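Local coordinates for diacylglycerol kinase (Bacillus anthracis, PDB 3S40), which probably transfers the gamma-phosphate of ATP to diacylglycerol, giving phosphatidic acid, at residues Val64-Val69 with Lys118-Glu123; Gly74-Cys79 with Leu92-Gly97; Arg105-Pro110 with His124-Asp129. All blocks are in the same frame, centred on the assembly; numbering follows the deposited sequence.

Contact 1: Val64-Val69 with Lys118-Glu123; sequences VDLIIV and KLITKE
One face of the parallel sheet meets the last turn of helix 113-120 here: Leu-66 and Ile-68 on strand 66-71 both meet Ile-120, which packs against the pair from the helix side. Both strand residues direct their CB at the helix, and Ile-120 directs its own back at the strand. Its two methyl ends divide the work. The branch methyl CG2 lies 4.0 Å from Leu-66 CD2, the two side chains passing at a slant, and 3.9 Å from Ile-68 CD1. The other end, CD1, comes to 3.5 Å from Ile-68 CG2, a tight methyl-to-methyl approach made tip to tip, with Ile-68 CD1 4.1 Å away from the same Ile-120 CD1. With CG1 beside the backbone N (chi1 -66°), CG2 anti to it, and CD1 extended beyond CG1 (chi2 173°), Ile-120 spreads like a fork whose prongs serve both strand residues.

The setting is the catalytic domain's four-stranded parallel sheet, flanked by helices in a way reminiscent of a Rossmann-type fold, with strand order 42-46, 11-15, 66-71, 91-96. Helix 113-120 shares this face with helix 24-38, and Leu-35 from that helix touches both Ile-68 and Ile-120; Ile-95 of the adjoining strand touches the same pair. Ile-67 turns to the other face, where it meets Leu-92.

Ile-120 to Glu-123 form a type I turn. The turn is closed by Glu-123 N giving its hydrogen to Ile-120 O at 2.9 Å, and Glu-123, its fourth residue, has positive phi. The Glu-123 carboxylate is held in turn by the hydroxyl of Thr-6 and the amide of Lys-7, tying the turn to the N-terminal segment of the chain.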
ATOM      1  N   VAL A  64       9.485 -19.938  -4.943  1.00 23.21           N
ATOM      2  CA  VAL A  64      10.578 -18.971  -4.883  1.00 17.72           C
ATOM      3  C   VAL A  64      10.681 -18.322  -3.517  1.00 24.61           C
ATOM      4  O   VAL A  64       9.762 -18.403  -2.717  1.00 22.87           O
ATOM      5  CB  VAL A  64      10.451 -17.835  -5.948  1.00 20.78           C
ATOM      6  CG1 VAL A  64      10.701 -18.380  -7.375  1.00 20.83           C
ATOM      7  CG2 VAL A  64       9.093 -17.131  -5.858  1.00 14.01           C
ATOM      8  N   ASP A  65      11.794 -17.644  -3.279  1.00 21.40           N
ATOM      9  CA  ASP A  65      12.061 -16.997  -1.999  1.00 27.03           C
ATOM     10  C   ASP A  65      11.794 -15.508  -2.061  1.00 21.18           C
ATOM     11  O   ASP A  65      11.561 -14.883  -1.040  1.00 19.79           O
ATOM     12  CB  ASP A  65      13.511 -17.246  -1.574  1.00 26.44           C
ATOM     13  CG  ASP A  65      13.862 -18.729  -1.601  1.00 42.80           C
ATOM     14  OD1 ASP A  65      13.333 -19.473  -0.744  1.00 39.98           O
ATOM     15  OD2 ASP A  65      14.631 -19.152  -2.491  1.00 46.60           O
ATOM     16  N   LEU A  66      11.818 -14.956  -3.267  1.00 14.22           N
ATOM     17  CA  LEU A  66      11.643 -13.528  -3.463  1.00 16.68           C
ATOM     18  C   LEU A  66      10.832 -13.315  -4.723  1.00 20.59           C
ATOM     19  O   LEU A  66      11.139 -13.906  -5.775  1.00 20.53           O
ATOM     20  CB  LEU A  66      13.018 -12.860  -3.610  1.00 15.92           C
ATOM     21  CG  LEU A  66      13.029 -11.355  -3.913  1.00 22.02           C
ATOM     22  CD1 LEU A  66      12.300 -10.544  -2.799  1.00 25.96           C
ATOM     23  CD2 LEU A  66      14.462 -10.843  -4.111  1.00 19.11           C
ATOM     24  N   ILE A  67       9.789 -12.507  -4.619  1.00 16.84           N
ATOM     25  CA  ILE A  67       9.033 -12.056  -5.788  1.00 22.22           C
ATOM     26  C   ILE A  67       9.234 -10.553  -5.977  1.00 24.98           C
ATOM     27  O   ILE A  67       8.973  -9.762  -5.073  1.00 21.22           O
ATOM     28  CB  ILE A  67       7.521 -12.373  -5.681  1.00 19.65           C
ATOM     29  CG1 ILE A  67       7.294 -13.896  -5.691  1.00 13.91           C
ATOM     30  CG2 ILE A  67       6.746 -11.717  -6.827  1.00 18.72           C
ATOM     31  CD1 ILE A  67       5.846 -14.322  -5.837  1.00 19.96           C
ATOM     32  N   ILE A  68       9.741 -10.165  -7.142  1.00 18.78           N
ATOM     33  CA  ILE A  68       9.953  -8.758  -7.455  1.00 12.93           C
ATOM     34  C   ILE A  68       8.891  -8.331  -8.438  1.00 20.43           C
ATOM     35  O   ILE A  68       8.619  -9.044  -9.403  1.00 16.54           O
ATOM     36  CB  ILE A  68      11.331  -8.532  -8.089  1.00 16.64           C
ATOM     37  CG1 ILE A  68      12.411  -9.155  -7.202  1.00 20.90           C
ATOM     38  CG2 ILE A  68      11.571  -7.032  -8.361  1.00 18.48           C
ATOM     39  CD1 ILE A  68      13.803  -9.098  -7.810  1.00 19.84           C
ATOM     40  N   VAL A  69       8.257  -7.192  -8.198  1.00 18.57           N
ATOM     41  CA  VAL A  69       7.278  -6.693  -9.172  1.00 15.66           C
ATOM     42  C   VAL A  69       7.726  -5.367  -9.781  1.00 23.03           C
ATOM     43  O   VAL A  69       7.977  -4.410  -9.063  1.00 25.06           O
ATOM     44  CB  VAL A  69       5.872  -6.582  -8.540  1.00 20.68           C
ATOM     45  CG1 VAL A  69       5.933  -5.799  -7.244  1.00 21.45           C
ATOM     46  CG2 VAL A  69       4.883  -5.977  -9.528  1.00 29.69           C
ATOM     47  N   LYS A 118      19.046  -2.127  -7.793  1.00 20.93           N
ATOM     48  CA  LYS A 118      20.255  -2.300  -6.998  1.00 32.87           C
ATOM     49  C   LYS A 118      19.976  -2.432  -5.496  1.00 24.89           C
ATOM     50  O   LYS A 118      20.584  -3.260  -4.823  1.00 23.72           O
ATOM     51  CB  LYS A 118      21.229  -1.151  -7.265  1.00 33.86           C
ATOM     52  CG  LYS A 118      21.646  -1.111  -8.731  1.00 55.34           C
ATOM     53  CD  LYS A 118      22.508   0.088  -9.046  1.00 70.00           C
ATOM     54  CE  LYS A 118      22.739   0.195 -10.539  1.00 77.11           C
ATOM     55  NZ  LYS A 118      23.533   1.411 -10.861  1.00 84.19           N
ATOM     56  N   LEU A 119      19.049  -1.619  -4.998  1.00 24.67           N
ATOM     57  CA  LEU A 119      18.534  -1.762  -3.635  1.00 23.34           C
ATOM     58  C   LEU A 119      18.112  -3.210  -3.317  1.00 21.95           C
ATOM     59  O   LEU A 119      18.473  -3.760  -2.279  1.00 21.37           O
ATOM     60  CB  LEU A 119      17.353  -0.806  -3.401  1.00 24.03           C
ATOM     61  CG  LEU A 119      16.731  -0.941  -1.994  1.00 25.42           C
ATOM     62  CD1 LEU A 119      17.663  -0.381  -0.939  1.00 22.52           C
ATOM     63  CD2 LEU A 119      15.378  -0.266  -1.941  1.00 27.56           C
ATOM     64  N   ILE A 120      17.362  -3.839  -4.214  1.00 25.27           N
ATOM     65  CA  ILE A 120      16.893  -5.206  -3.954  1.00 21.13           C
ATOM     66  C   ILE A 120      18.094  -6.106  -3.724  1.00 24.77           C
ATOM     67  O   ILE A 120      18.065  -7.031  -2.925  1.00 24.49           O
ATOM     68  CB  ILE A 120      16.078  -5.732  -5.141  1.00 23.13           C
ATOM     69  CG1 ILE A 120      14.796  -4.915  -5.276  1.00 20.11           C
ATOM     70  CG2 ILE A 120      15.821  -7.231  -4.993  1.00 17.50           C
ATOM     71  CD1 ILE A 120      13.977  -5.220  -6.514  1.00 22.24           C
ATOM     72  N   THR A 121      19.158  -5.781  -4.438  1.00 22.32           N
ATOM     73  CA  THR A 121      20.423  -6.489  -4.402  1.00 26.66           C
ATOM     74  C   THR A 121      21.064  -6.443  -3.010  1.00 27.60           C
ATOM     75  O   THR A 121      21.895  -7.275  -2.672  1.00 31.16           O
ATOM     76  CB  THR A 121      21.349  -5.821  -5.448  1.00 29.30           C
ATOM     77  OG1 THR A 121      21.404  -6.628  -6.627  1.00 40.94           O
ATOM     78  CG2 THR A 121      22.716  -5.528  -4.911  1.00 25.37           C
ATOM     79  N   LYS A 122      20.672  -5.470  -2.203  1.00 25.87           N
ATOM     80  CA  LYS A 122      21.249  -5.342  -0.868  1.00 23.79           C
ATOM     81  C   LYS A 122      20.493  -6.205   0.120  1.00 23.23           C
ATOM     82  O   LYS A 122      20.933  -6.401   1.262  1.00 28.76           O
ATOM     83  CB  LYS A 122      21.254  -3.889  -0.421  1.00 22.92           C
ATOM     84  CG  LYS A 122      22.092  -2.963  -1.297  1.00 30.99           C
ATOM     85  CD  LYS A 122      23.515  -3.493  -1.484  1.00 36.08           C
ATOM     86  CE  LYS A 122      24.361  -2.521  -2.308  1.00 51.06           C
ATOM     87  NZ  LYS A 122      25.621  -3.165  -2.780  1.00 54.21           N
ATOM     88  N   GLU A 123      19.344  -6.712  -0.313  1.00 19.20           N
ATOM     89  CA  GLU A 123      18.580  -7.647   0.514  1.00 21.20           C
ATOM     90  C   GLU A 123      18.203  -7.159   1.934  1.00 24.01           C
ATOM     91  O   GLU A 123      18.234  -7.934   2.882  1.00 28.05           O
ATOM     92  CB  GLU A 123      19.350  -8.958   0.631  1.00 23.86           C
ATOM     93  CG  GLU A 123      19.726  -9.560  -0.718  1.00 35.83           C
ATOM     94  CD  GLU A 123      20.226 -11.003  -0.623  1.00 42.52           C
ATOM     95  OE1 GLU A 123      20.262 -11.583   0.491  1.00 44.29           O
ATOM     96  OE2 GLU A 123      20.585 -11.555  -1.679  1.00 39.49           O
TER

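Contact 2: Gly74-Cys79 with Leu92-Gly97; sequences GTVFEC and LAIIPG
Ile-94 and Val-76 meet in the layer between strand 91-96 and helix 73-83, and Ile-94 can be followed outward. Its CB points at the helix but stays 4.6 Å from Val-76 CG2, so the branches make the contact. CG2 is the nearest, 3.8 Å from Val-76 CG2. CG1 passes the same Val-76 methyl at 4.1 Å. At the tip, CD1 lies across both valine methyls, 4.0 Å from Val-76 CG2 and 4.1 Å from Val-76 CG1. The two side chains cross at roughly a right angle, and because Val-76 holds CG1 anti to its backbone N (chi1 163°), both of its methyls are presented to Ile-94.

One helical turn along, Cys-79 repeats the pattern more loosely, with its CB 4.3 Å from Leu-92 CD1. This is the helix-on-sheet layer of a beta-alpha-beta crossover: strand 66-71, helix 73-83, strand 91-96. Val-69 of the first strand and Cys-57 of helix 52-60 also touch Cys-79. Since all the meeting atoms are buried carbons, the fit depends on shape and on exclusion of water, without directional bonds between the two segments.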
ATOM      1  N   GLY A  74      -1.418  -0.534  -9.495  1.00 27.59           N
ATOM      2  CA  GLY A  74      -2.323  -1.604  -9.880  1.00 30.05           C
ATOM      3  C   GLY A  74      -1.644  -2.970  -9.867  1.00 35.70           C
ATOM      4  O   GLY A  74      -2.167  -3.936  -9.307  1.00 34.41           O
ATOM      5  N   THR A  75      -0.476  -3.054 -10.495  1.00 29.76           N
ATOM      6  CA  THR A  75       0.280  -4.307 -10.535  1.00 30.31           C
ATOM      7  C   THR A  75       0.728  -4.763  -9.145  1.00 28.53           C
ATOM      8  O   THR A  75       0.628  -5.939  -8.815  1.00 26.54           O
ATOM      9  CB  THR A  75       1.489  -4.211 -11.483  1.00 38.25           C
ATOM     10  OG1 THR A  75       1.049  -3.729 -12.760  1.00 41.38           O
ATOM     11  CG2 THR A  75       2.132  -5.590 -11.677  1.00 29.58           C
ATOM     12  N   VAL A  76       1.216  -3.823  -8.334  1.00 23.24           N
ATOM     13  CA  VAL A  76       1.610  -4.097  -6.952  1.00 19.54           C
ATOM     14  C   VAL A  76       0.424  -4.672  -6.178  1.00 27.99           C
ATOM     15  O   VAL A  76       0.547  -5.658  -5.451  1.00 28.58           O
ATOM     16  CB  VAL A  76       2.091  -2.797  -6.231  1.00 29.78           C
ATOM     17  CG1 VAL A  76       2.092  -2.968  -4.733  1.00 27.87           C
ATOM     18  CG2 VAL A  76       3.476  -2.369  -6.719  1.00 22.44           C
ATOM     19  N   PHE A  77      -0.722  -4.019  -6.318  1.00 25.25           N
ATOM     20  CA  PHE A  77      -1.944  -4.458  -5.678  1.00 24.56           C
ATOM     21  C   PHE A  77      -2.363  -5.864  -6.126  1.00 25.33           C
ATOM     22  O   PHE A  77      -2.929  -6.629  -5.343  1.00 27.37           O
ATOM     23  CB  PHE A  77      -3.060  -3.451  -5.966  1.00 38.84           C
ATOM     24  CG  PHE A  77      -4.366  -3.767  -5.287  1.00 49.44           C
ATOM     25  CD1 PHE A  77      -4.446  -3.856  -3.902  1.00 49.69           C
ATOM     26  CD2 PHE A  77      -5.526  -3.937  -6.032  1.00 54.76           C
ATOM     27  CE1 PHE A  77      -5.661  -4.127  -3.270  1.00 51.98           C
ATOM     28  CE2 PHE A  77      -6.744  -4.209  -5.410  1.00 59.46           C
ATOM     29  CZ  PHE A  77      -6.810  -4.305  -4.025  1.00 59.39           C
ATOM     30  N   GLU A  78      -2.109  -6.202  -7.390  1.00 22.03           N
ATOM     31  CA  GLU A  78      -2.381  -7.561  -7.838  1.00 26.54           C
ATOM     32  C   GLU A  78      -1.549  -8.536  -7.038  1.00 23.91           C
ATOM     33  O   GLU A  78      -2.020  -9.613  -6.682  1.00 21.68           O
ATOM     34  CB  GLU A  78      -2.074  -7.739  -9.328  1.00 29.27           C
ATOM     35  CG  GLU A  78      -3.188  -7.279 -10.243  1.00 28.81           C
ATOM     36  CD  GLU A  78      -3.044  -7.872 -11.642  1.00 42.73           C
ATOM     37  OE1 GLU A  78      -2.509  -8.999 -11.762  1.00 49.28           O
ATOM     38  OE2 GLU A  78      -3.460  -7.208 -12.612  1.00 50.37           O
ATOM     39  N   CYS A  79      -0.300  -8.162  -6.777  1.00 26.19           N
ATOM     40  CA  CYS A  79       0.590  -9.011  -6.002  1.00 28.24           C
ATOM     41  C   CYS A  79       0.120  -9.154  -4.553  1.00 35.50           C
ATOM     42  O   CYS A  79       0.087 -10.262  -4.020  1.00 30.04           O
ATOM     43  CB  CYS A  79       2.033  -8.484  -6.061  1.00 26.70           C
ATOM     44  SG  CYS A  79       2.757  -8.614  -7.733  1.00 37.68           S
ATOM     45  N   LEU A  92       8.617  -9.944  -0.728  1.00 16.57           N
ATOM     46  CA  LEU A  92       8.180  -9.163  -1.886  1.00 23.50           C
ATOM     47  C   LEU A  92       9.040  -7.897  -2.037  1.00 21.03           C
ATOM     48  O   LEU A  92       9.503  -7.323  -1.042  1.00 25.96           O
ATOM     49  CB  LEU A  92       6.689  -8.817  -1.737  1.00 26.65           C
ATOM     50  CG  LEU A  92       5.918  -8.138  -2.869  1.00 37.82           C
ATOM     51  CD1 LEU A  92       5.854  -9.025  -4.113  1.00 25.34           C
ATOM     52  CD2 LEU A  92       4.509  -7.775  -2.398  1.00 39.43           C
ATOM     53  N   ALA A  93       9.266  -7.480  -3.280  1.00 15.45           N
ATOM     54  CA  ALA A  93      10.007  -6.256  -3.581  1.00 17.72           C
ATOM     55  C   ALA A  93       9.321  -5.536  -4.729  1.00 20.90           C
ATOM     56  O   ALA A  93       8.643  -6.162  -5.543  1.00 20.44           O
ATOM     57  CB  ALA A  93      11.454  -6.557  -3.913  1.00 19.63           C
ATOM     58  N   ILE A  94       9.474  -4.217  -4.776  1.00 22.09           N
ATOM     59  CA  ILE A  94       8.801  -3.399  -5.785  1.00 17.73           C
ATOM     60  C   ILE A  94       9.824  -2.581  -6.529  1.00 24.02           C
ATOM     61  O   ILE A  94      10.679  -1.963  -5.918  1.00 25.90           O
ATOM     62  CB  ILE A  94       7.806  -2.397  -5.121  1.00 27.78           C
ATOM     63  CG1 ILE A  94       6.740  -3.148  -4.315  1.00 20.96           C
ATOM     64  CG2 ILE A  94       7.166  -1.482  -6.173  1.00 18.34           C
ATOM     65  CD1 ILE A  94       5.878  -2.220  -3.473  1.00 29.30           C
ATOM     66  N   ILE A  95       9.750  -2.594  -7.851  1.00 20.35           N
ATOM     67  CA  ILE A  95      10.454  -1.608  -8.635  1.00 18.58           C
ATOM     68  C   ILE A  95       9.364  -0.751  -9.203  1.00 22.27           C
ATOM     69  O   ILE A  95       8.499  -1.239  -9.912  1.00 24.51           O
ATOM     70  CB  ILE A  95      11.282  -2.217  -9.753  1.00 24.04           C
ATOM     71  CG1 ILE A  95      12.301  -3.189  -9.167  1.00 17.89           C
ATOM     72  CG2 ILE A  95      11.993  -1.099 -10.529  1.00 19.20           C
ATOM     73  CD1 ILE A  95      12.965  -4.070 -10.215  1.00 19.25           C
ATOM     74  N   PRO A  96       9.392   0.541  -8.866  1.00 24.49           N
ATOM     75  CA  PRO A  96       8.296   1.473  -9.155  1.00 29.49           C
ATOM     76  C   PRO A  96       8.157   1.710 -10.659  1.00 29.73           C
ATOM     77  O   PRO A  96       9.085   2.188 -11.271  1.00 34.41           O
ATOM     78  CB  PRO A  96       8.720   2.754  -8.425  1.00 33.58           C
ATOM     79  CG  PRO A  96      10.210   2.668  -8.354  1.00 32.50           C
ATOM     80  CD  PRO A  96      10.548   1.194  -8.243  1.00 18.84           C
ATOM     81  N   GLY A  97       7.013   1.369 -11.238  1.00 29.12           N
ATOM     82  CA  GLY A  97       6.832   1.507 -12.670  1.00 34.97           C
ATOM     83  C   GLY A  97       5.574   2.265 -13.033  1.00 39.12           C
ATOM     84  O   GLY A  97       5.137   2.235 -14.183  1.00 39.14           O
TER

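Contact 3: Arg105-Pro110 with His124-Asp129; sequences RTLGVP and HVKPVD
Three partners share NZ of Lys-126, and one of them is a water that reaches the opposite segment. The ammonium gives a hydrogen bond to this water at 2.8 Å, and the water donates onward to Thr-106 O, also at 2.8 Å, so a single molecule bridges strand and helix end. The charge itself is met by a salt bridge to Asp-220, and Tyr-297 adds a cation-pi contact; together these would be expected to favour the protonated lysine.

Lys-126 gets there by an almost fully extended chain leaving the backbone at chi1 73°. On its way its CE passes Leu-107 CD2 at 4.2 Å. That same leucine methyl is 4.2 Å from Val-128 CG2, the two side chains slanting past each other, so Leu-107 CD2 serves two neighbours on one side of the strand.

Thr-106 and Leu-107 lie where helix 102-106 stops in a Schellman motif. Gly-108 takes the positive phi, and its N bonds back to Arg-105 O at 2.9 Å. Past it, Val-109 and Pro-110 pack on helix 113-120. Strand 125-133 pairs antiparallel with strand 284-296, whose Met-295 also touches Leu-107, so the helix end sits against two adjoining strands of that sheet while the chain behind it leans on helix 113-120.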
ATOM      1  N   ARG A 105       7.210   3.979  -2.232  1.00 18.02           N
ATOM      2  CA  ARG A 105       7.679   5.138  -1.454  1.00 23.09           C
ATOM      3  C   ARG A 105       7.660   4.871   0.042  1.00 24.72           C
ATOM      4  O   ARG A 105       8.550   5.292   0.772  1.00 28.79           O
ATOM      5  CB  ARG A 105       6.866   6.394  -1.762  1.00 28.11           C
ATOM      6  CG  ARG A 105       7.106   6.926  -3.168  1.00 33.65           C
ATOM      7  CD  ARG A 105       6.141   8.047  -3.481  1.00 49.79           C
ATOM      8  NE  ARG A 105       5.986   8.232  -4.916  1.00 47.64           N
ATOM      9  CZ  ARG A 105       6.724   9.069  -5.633  1.00 44.44           C
ATOM     10  NH1 ARG A 105       6.517   9.171  -6.940  1.00 37.34           N
ATOM     11  NH2 ARG A 105       7.666   9.796  -5.035  1.00 29.63           N
ATOM     12  N   THR A 106       6.648   4.153   0.499  1.00 24.97           N
ATOM     13  CA  THR A 106       6.558   3.831   1.914  1.00 25.41           C
ATOM     14  C   THR A 106       7.834   3.092   2.374  1.00 22.74           C
ATOM     15  O   THR A 106       8.354   3.325   3.476  1.00 22.78           O
ATOM     16  CB  THR A 106       5.272   3.019   2.189  1.00 24.97           C
ATOM     17  OG1 THR A 106       4.133   3.879   2.024  1.00 16.85           O
ATOM     18  CG2 THR A 106       5.275   2.463   3.605  1.00 21.60           C
ATOM     19  N   LEU A 107       8.355   2.242   1.493  1.00 17.74           N
ATOM     20  CA  LEU A 107       9.533   1.410   1.775  1.00 24.37           C
ATOM     21  C   LEU A 107      10.825   2.155   1.477  1.00 22.52           C
ATOM     22  O   LEU A 107      11.919   1.606   1.646  1.00 23.01           O
ATOM     23  CB  LEU A 107       9.489   0.100   0.964  1.00 15.17           C
ATOM     24  CG  LEU A 107       8.251  -0.774   1.209  1.00 20.92           C
ATOM     25  CD1 LEU A 107       8.210  -1.979   0.221  1.00 21.15           C
ATOM     26  CD2 LEU A 107       8.170  -1.255   2.652  1.00 20.15           C
ATOM     27  N   GLY A 108      10.689   3.407   1.044  1.00 21.62           N
ATOM     28  CA  GLY A 108      11.844   4.255   0.795  1.00 21.11           C
ATOM     29  C   GLY A 108      12.601   3.848  -0.457  1.00 22.82           C
ATOM     30  O   GLY A 108      13.768   4.195  -0.658  1.00 24.54           O
ATOM     31  N   VAL A 109      11.927   3.101  -1.314  1.00 24.14           N
ATOM     32  CA  VAL A 109      12.544   2.652  -2.556  1.00 27.46           C
ATOM     33  C   VAL A 109      12.824   3.814  -3.505  1.00 25.91           C
ATOM     34  O   VAL A 109      11.928   4.590  -3.810  1.00 29.40           O
ATOM     35  CB  VAL A 109      11.656   1.654  -3.287  1.00 20.56           C
ATOM     36  CG1 VAL A 109      12.276   1.304  -4.638  1.00 22.48           C
ATOM     37  CG2 VAL A 109      11.419   0.394  -2.411  1.00 18.06           C
ATOM     38  N   PRO A 110      14.073   3.924  -3.984  1.00 29.19           N
ATOM     39  CA  PRO A 110      14.438   4.948  -4.974  1.00 33.79           C
ATOM     40  C   PRO A 110      13.461   4.931  -6.141  1.00 28.13           C
ATOM     41  O   PRO A 110      13.071   3.852  -6.598  1.00 27.35           O
ATOM     42  CB  PRO A 110      15.810   4.481  -5.462  1.00 37.38           C
ATOM     43  CG  PRO A 110      16.387   3.736  -4.307  1.00 42.26           C
ATOM     44  CD  PRO A 110      15.228   3.098  -3.575  1.00 26.77           C
ATOM     45  N   HIS A 124      17.839  -5.894   2.084  1.00 20.84           N
ATOM     46  CA  HIS A 124      17.362  -5.405   3.388  1.00 18.72           C
ATOM     47  C   HIS A 124      15.866  -5.622   3.473  1.00 20.63           C
ATOM     48  O   HIS A 124      15.107  -5.152   2.623  1.00 33.06           O
ATOM     49  CB  HIS A 124      17.668  -3.934   3.552  1.00 18.96           C
ATOM     50  CG  HIS A 124      19.129  -3.623   3.518  1.00 32.86           C
ATOM     51  ND1 HIS A 124      20.038  -4.245   4.347  1.00 34.29           N
ATOM     52  CD2 HIS A 124      19.840  -2.756   2.758  1.00 30.23           C
ATOM     53  CE1 HIS A 124      21.249  -3.779   4.093  1.00 31.12           C
ATOM     54  NE2 HIS A 124      21.157  -2.872   3.136  1.00 29.36           N
ATOM     55  N   VAL A 125      15.443  -6.361   4.487  1.00 14.91           N
ATOM     56  CA  VAL A 125      14.082  -6.857   4.528  1.00 18.58           C
ATOM     57  C   VAL A 125      13.453  -6.523   5.866  1.00 23.92           C
ATOM     58  O   VAL A 125      14.123  -6.561   6.900  1.00 23.98           O
ATOM     59  CB  VAL A 125      14.058  -8.379   4.367  1.00 28.81           C
ATOM     60  CG1 VAL A 125      12.676  -8.894   4.651  1.00 26.21           C
ATOM     61  CG2 VAL A 125      14.522  -8.782   2.955  1.00 26.76           C
ATOM     62  N   LYS A 126      12.174  -6.176   5.852  1.00 20.41           N
ATOM     63  CA  LYS A 126      11.474  -5.924   7.106  1.00 24.53           C
ATOM     64  C   LYS A 126      10.042  -6.408   7.028  1.00 25.25           C
ATOM     65  O   LYS A 126       9.484  -6.564   5.928  1.00 24.89           O
ATOM     66  CB  LYS A 126      11.519  -4.444   7.493  1.00 22.43           C
ATOM     67  CG  LYS A 126      10.637  -3.544   6.654  1.00 22.59           C
ATOM     68  CD  LYS A 126      10.674  -2.137   7.230  1.00 30.77           C
ATOM     69  CE  LYS A 126       9.623  -1.248   6.612  1.00 34.33           C
ATOM     70  NZ  LYS A 126       9.307  -0.107   7.534  1.00 35.05           N
ATOM     71  N   PRO A 127       9.448  -6.677   8.197  1.00 27.20           N
ATOM     72  CA  PRO A 127       8.047  -7.104   8.247  1.00 24.62           C
ATOM     73  C   PRO A 127       7.148  -5.921   8.037  1.00 27.79           C
ATOM     74  O   PRO A 127       7.459  -4.818   8.485  1.00 28.70           O
ATOM     75  CB  PRO A 127       7.887  -7.680   9.668  1.00 28.65           C
ATOM     76  CG  PRO A 127       9.015  -7.137  10.446  1.00 30.92           C
ATOM     77  CD  PRO A 127      10.131  -6.808   9.496  1.00 29.00           C
ATOM     78  N   VAL A 128       6.043  -6.158   7.348  1.00 22.35           N
ATOM     79  CA  VAL A 128       5.105  -5.104   7.012  1.00 20.14           C
ATOM     80  C   VAL A 128       3.723  -5.629   7.334  1.00 22.16           C
ATOM     81  O   VAL A 128       3.441  -6.808   7.118  1.00 20.78           O
ATOM     82  CB  VAL A 128       5.224  -4.744   5.516  1.00 30.38           C
ATOM     83  CG1 VAL A 128       4.096  -3.836   5.072  1.00 24.48           C
ATOM     84  CG2 VAL A 128       6.590  -4.108   5.240  1.00 20.65           C
ATOM     85  N   ASP A 129       2.876  -4.777   7.902  1.00 16.44           N
ATOM     86  CA  ASP A 129       1.526  -5.195   8.274  1.00 26.81           C
ATOM     87  C   ASP A 129       0.590  -5.134   7.058  1.00 21.88           C
ATOM     88  O   ASP A 129       0.773  -4.296   6.171  1.00 22.07           O
ATOM     89  CB  ASP A 129       0.953  -4.307   9.402  1.00 23.13           C
ATOM     90  CG  ASP A 129       1.903  -4.170  10.611  1.00 32.98           C
ATOM     91  OD1 ASP A 129       2.761  -5.068  10.831  1.00 29.21           O
ATOM     92  OD2 ASP A 129       1.781  -3.153  11.342  1.00 31.69           O
TER
HETATM   93  O   HOH W   1       8.473   1.988   5.896  1.00 36.84           O

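How the contacts relate
Contacts 1 and 2 cover the two faces of one parallel sheet, and contact 2 is nested within the loop that contact 1 closes. Their strands are joined directly: Val-69 O to Ile-95 N at 2.8 Å and Val-69 N to Ala-93 O at 2.9 Å, both probable hydrogen bonds. Contact 3 interleaves with contact 1 along the chain and touches it where Leu-119 CD2 meets Pro-110 CD at 3.7 Å; it follows contact 2, which it meets through Pro-96. The centres are pairwise about 12 Å apart. Gly-74 and Thr-75 in contact 2 complete a GGDGT sequence, which in this kinase family probably binds the nucleotide.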